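Local coordinates for protein 2-ON-2 hemoglobin (Agrobacterium tumefaciens, PDB 2XYK) that binds heme b and, as a group II truncated hemoglobin, probably binds or carries oxygen, at residues P33-C38 with L94-R99. Sequence-based numbering, arbitrary orientation.
Sequences PEAARC and LLCFRR
E34 meets L95 through aliphatic carbon: its CG lies 3.6 Å from L95 CD2, and the two side chains cross at about a right angle. Chi1 of 39° sets E34 CG between the backbone N and the carbonyl carbon, and the bend at chi2 (-74°) turns the carboxylate back over its own 3-10 turn, leaving the methylene groups to face the leucine. E34 OE2 remains 5.6 Å from R99 NH1, too far for a salt bridge although the charges are opposite; R99 NE forms a salt bridge with E103. Next, A35, at the N-cap position of helix 36-41, directs its methyl at C96: A35 CB lies 3.4 Å from C96 SG, a snug apolar contact. The CA atoms of A35 and C96 are 7.4 Å apart, the shortest such separation between the segments, consistent with the small size of both side chains. F25 of helix 14-31 also touches C96. Further along, R37 forms a salt bridge with E92 of helix 87-104, and C38 N donates to the same carboxylate. The turn leading into helix 36-41 thus packs on the long helix 87-104, as in the all-helical truncated globin fold, with the C96 side chain about 10 Å from the heme.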
ATOM      1  N   PRO A  33     -18.240   1.477   3.454  1.00 12.74           N
ATOM      2  CA  PRO A  33     -18.634   1.530   4.874  1.00 13.56           C
ATOM      3  C   PRO A  33     -17.874   0.510   5.758  1.00 13.67           C
ATOM      4  O   PRO A  33     -17.632   0.774   6.944  1.00 13.13           O
ATOM      5  CB  PRO A  33     -20.140   1.213   4.847  1.00 14.35           C
ATOM      6  CG  PRO A  33     -20.575   1.436   3.410  1.00 15.07           C
ATOM      7  CD  PRO A  33     -19.376   1.166   2.557  1.00 12.33           C
ATOM      8  N   GLU A  34     -17.500  -0.632   5.190  1.00 13.21           N
ATOM      9  CA  GLU A  34     -16.733  -1.629   5.924  1.00 14.12           C
ATOM     10  C   GLU A  34     -15.290  -1.202   6.249  1.00 12.86           C
ATOM     11  O   GLU A  34     -14.622  -1.878   6.998  1.00 12.78           O
ATOM     12  CB  GLU A  34     -16.742  -3.010   5.217  1.00 14.68           C
ATOM     13  CG  GLU A  34     -16.652  -3.006   3.685  1.00 19.84           C
ATOM     14  CD  GLU A  34     -17.958  -2.565   3.003  1.00 23.99           C
ATOM     15  OE1 GLU A  34     -19.067  -2.753   3.560  1.00 29.00           O
ATOM     16  OE2 GLU A  34     -17.869  -2.015   1.906  1.00 27.54           O
ATOM     17  N   ALA A  35     -14.814  -0.101   5.657  1.00 11.51           N
ATOM     18  CA  ALA A  35     -13.453   0.372   5.875  1.00 10.34           C
ATOM     19  C   ALA A  35     -13.428   1.616   6.754  1.00  9.79           C
ATOM     20  O   ALA A  35     -12.386   2.265   6.899  1.00  9.69           O
ATOM     21  CB  ALA A  35     -12.737   0.611   4.535  1.00  9.68           C
ATOM     22  N   ALA A  36     -14.563   1.895   7.395  1.00  9.40           N
ATOM     23  CA  ALA A  36     -14.750   3.098   8.222  1.00  9.82           C
ATOM     24  C   ALA A  36     -13.743   3.271   9.385  1.00 10.19           C
ATOM     25  O   ALA A  36     -13.255   4.399   9.662  1.00  8.87           O
ATOM     26  CB  ALA A  36     -16.200   3.166   8.737  1.00  8.70           C
ATOM     27  N   ARG A  37     -13.424   2.173  10.072  1.00 10.06           N
ATOM     28  CA  ARG A  37     -12.379   2.234  11.118  1.00 10.19           C
ATOM     29  C   ARG A  37     -11.022   2.656  10.574  1.00  9.49           C
ATOM     30  O   ARG A  37     -10.385   3.544  11.151  1.00 10.54           O
ATOM     31  CB  ARG A  37     -12.266   0.907  11.899  1.00  9.69           C
ATOM     32  CG  ARG A  37     -13.221   0.812  13.104  1.00 13.12           C
ATOM     33  CD  ARG A  37     -14.657   0.913  12.668  1.00 14.85           C
ATOM     34  NE  ARG A  37     -14.934   0.061  11.498  1.00 17.32           N
ATOM     35  CZ  ARG A  37     -16.136  -0.104  10.952  1.00 18.96           C
ATOM     36  NH1 ARG A  37     -17.186   0.540  11.444  1.00 22.75           N
ATOM     37  NH2 ARG A  37     -16.295  -0.905   9.906  1.00 17.45           N
ATOM     38  N   CYS A  38     -10.574   2.017   9.486  1.00  8.43           N
ATOM     39  CA  CYS A  38      -9.291   2.368   8.858  1.00  7.56           C
ATOM     40  C   CYS A  38      -9.349   3.817   8.339  1.00  8.13           C
ATOM     41  O   CYS A  38      -8.391   4.578   8.478  1.00  5.95           O
ATOM     42  CB  CYS A  38      -8.942   1.401   7.717  1.00  7.97           C
ATOM     43  SG  CYS A  38      -7.410   1.774   6.840  1.00  8.40           S
ATOM     44  N   LEU A  94      -6.279  -4.074   4.905  1.00  6.30           N
ATOM     45  CA  LEU A  94      -6.050  -5.262   4.069  1.00  5.91           C
ATOM     46  C   LEU A  94      -7.212  -5.520   3.107  1.00  6.82           C
ATOM     47  O   LEU A  94      -7.005  -5.926   1.961  1.00  6.25           O
ATOM     48  CB  LEU A  94      -5.788  -6.487   4.958  1.00  5.42           C
ATOM     49  CG  LEU A  94      -4.422  -6.499   5.666  1.00  5.67           C
ATOM     50  CD1 LEU A  94      -4.445  -7.538   6.799  1.00  5.72           C
ATOM     51  CD2 LEU A  94      -3.273  -6.795   4.613  1.00  3.56           C
ATOM     52  N   LEU A  95      -8.438  -5.276   3.570  1.00  8.08           N
ATOM     53  CA  LEU A  95      -9.602  -5.355   2.684  1.00  8.32           C
ATOM     54  C   LEU A  95      -9.431  -4.477   1.449  1.00  7.28           C
ATOM     55  O   LEU A  95      -9.621  -4.951   0.315  1.00  8.61           O
ATOM     56  CB  LEU A  95     -10.887  -4.971   3.432  1.00  9.23           C
ATOM     57  CG  LEU A  95     -12.155  -4.767   2.596  1.00  9.84           C
ATOM     58  CD1 LEU A  95     -12.711  -6.133   2.137  1.00 14.91           C
ATOM     59  CD2 LEU A  95     -13.171  -4.020   3.386  1.00  9.45           C
ATOM     60  N   CYS A  96      -9.095  -3.206   1.662  1.00  7.35           N
ATOM     61  CA  CYS A  96      -8.992  -2.216   0.572  1.00  7.27           C
ATOM     62  C   CYS A  96      -7.775  -2.486  -0.317  1.00  7.26           C
ATOM     63  O   CYS A  96      -7.855  -2.381  -1.542  1.00  8.08           O
ATOM     64  CB  CYS A  96      -8.982  -0.767   1.120  1.00  7.89           C
ATOM     65  SG  CYS A  96     -10.435  -0.321   2.186  1.00  7.85           S
ATOM     66  N   PHE A  97      -6.649  -2.849   0.288  1.00  7.00           N
ATOM     67  CA  PHE A  97      -5.441  -3.146  -0.506  1.00  8.19           C
ATOM     68  C   PHE A  97      -5.647  -4.377  -1.394  1.00  7.69           C
ATOM     69  O   PHE A  97      -5.209  -4.370  -2.529  1.00  7.09           O
ATOM     70  CB  PHE A  97      -4.180  -3.320   0.358  1.00  6.84           C
ATOM     71  CG  PHE A  97      -2.897  -3.310  -0.448  1.00 11.39           C
ATOM     72  CD1 PHE A  97      -2.312  -2.097  -0.839  1.00 13.04           C
ATOM     73  CD2 PHE A  97      -2.295  -4.507  -0.853  1.00 10.00           C
ATOM     74  CE1 PHE A  97      -1.135  -2.087  -1.614  1.00 14.90           C
ATOM     75  CE2 PHE A  97      -1.118  -4.501  -1.614  1.00 10.44           C
ATOM     76  CZ  PHE A  97      -0.541  -3.298  -1.998  1.00 10.97           C
ATOM     77  N   ARG A  98      -6.297  -5.418  -0.867  1.00  8.49           N
ATOM     78  CA  ARG A  98      -6.591  -6.622  -1.656  1.00 10.22           C
ATOM     79  C   ARG A  98      -7.453  -6.299  -2.860  1.00  9.94           C
ATOM     80  O   ARG A  98      -7.118  -6.682  -3.974  1.00 10.30           O
ATOM     81  CB  ARG A  98      -7.284  -7.690  -0.804  1.00 10.63           C
ATOM     82  CG  ARG A  98      -7.250  -9.114  -1.418  1.00 12.92           C
ATOM     83  CD  ARG A  98      -7.611 -10.141  -0.337  1.00 17.77           C
ATOM     84  NE  ARG A  98      -8.257 -11.342  -0.870  1.00 23.99           N
ATOM     85  N   ARG A  99      -8.566  -5.597  -2.626  1.00  9.75           N
ATOM     86  CA  ARG A  99      -9.486  -5.227  -3.696  1.00 10.73           C
ATOM     87  C   ARG A  99      -8.868  -4.267  -4.705  1.00 10.44           C
ATOM     88  O   ARG A  99      -9.152  -4.373  -5.902  1.00  9.91           O
ATOM     89  CB  ARG A  99     -10.778  -4.603  -3.138  1.00 10.86           C
ATOM     90  CG  ARG A  99     -11.856  -4.452  -4.190  1.00 14.48           C
ATOM     91  CD  ARG A  99     -13.271  -4.386  -3.624  1.00 17.89           C
ATOM     92  NE  ARG A  99     -14.136  -3.719  -4.600  1.00 21.28           N
ATOM     93  CZ  ARG A  99     -15.381  -3.293  -4.368  1.00 24.12           C
ATOM     94  NH1 ARG A  99     -15.958  -3.448  -3.172  1.00 22.23           N
ATOM     95  NH2 ARG A  99     -16.057  -2.688  -5.344  1.00 26.45           N
TER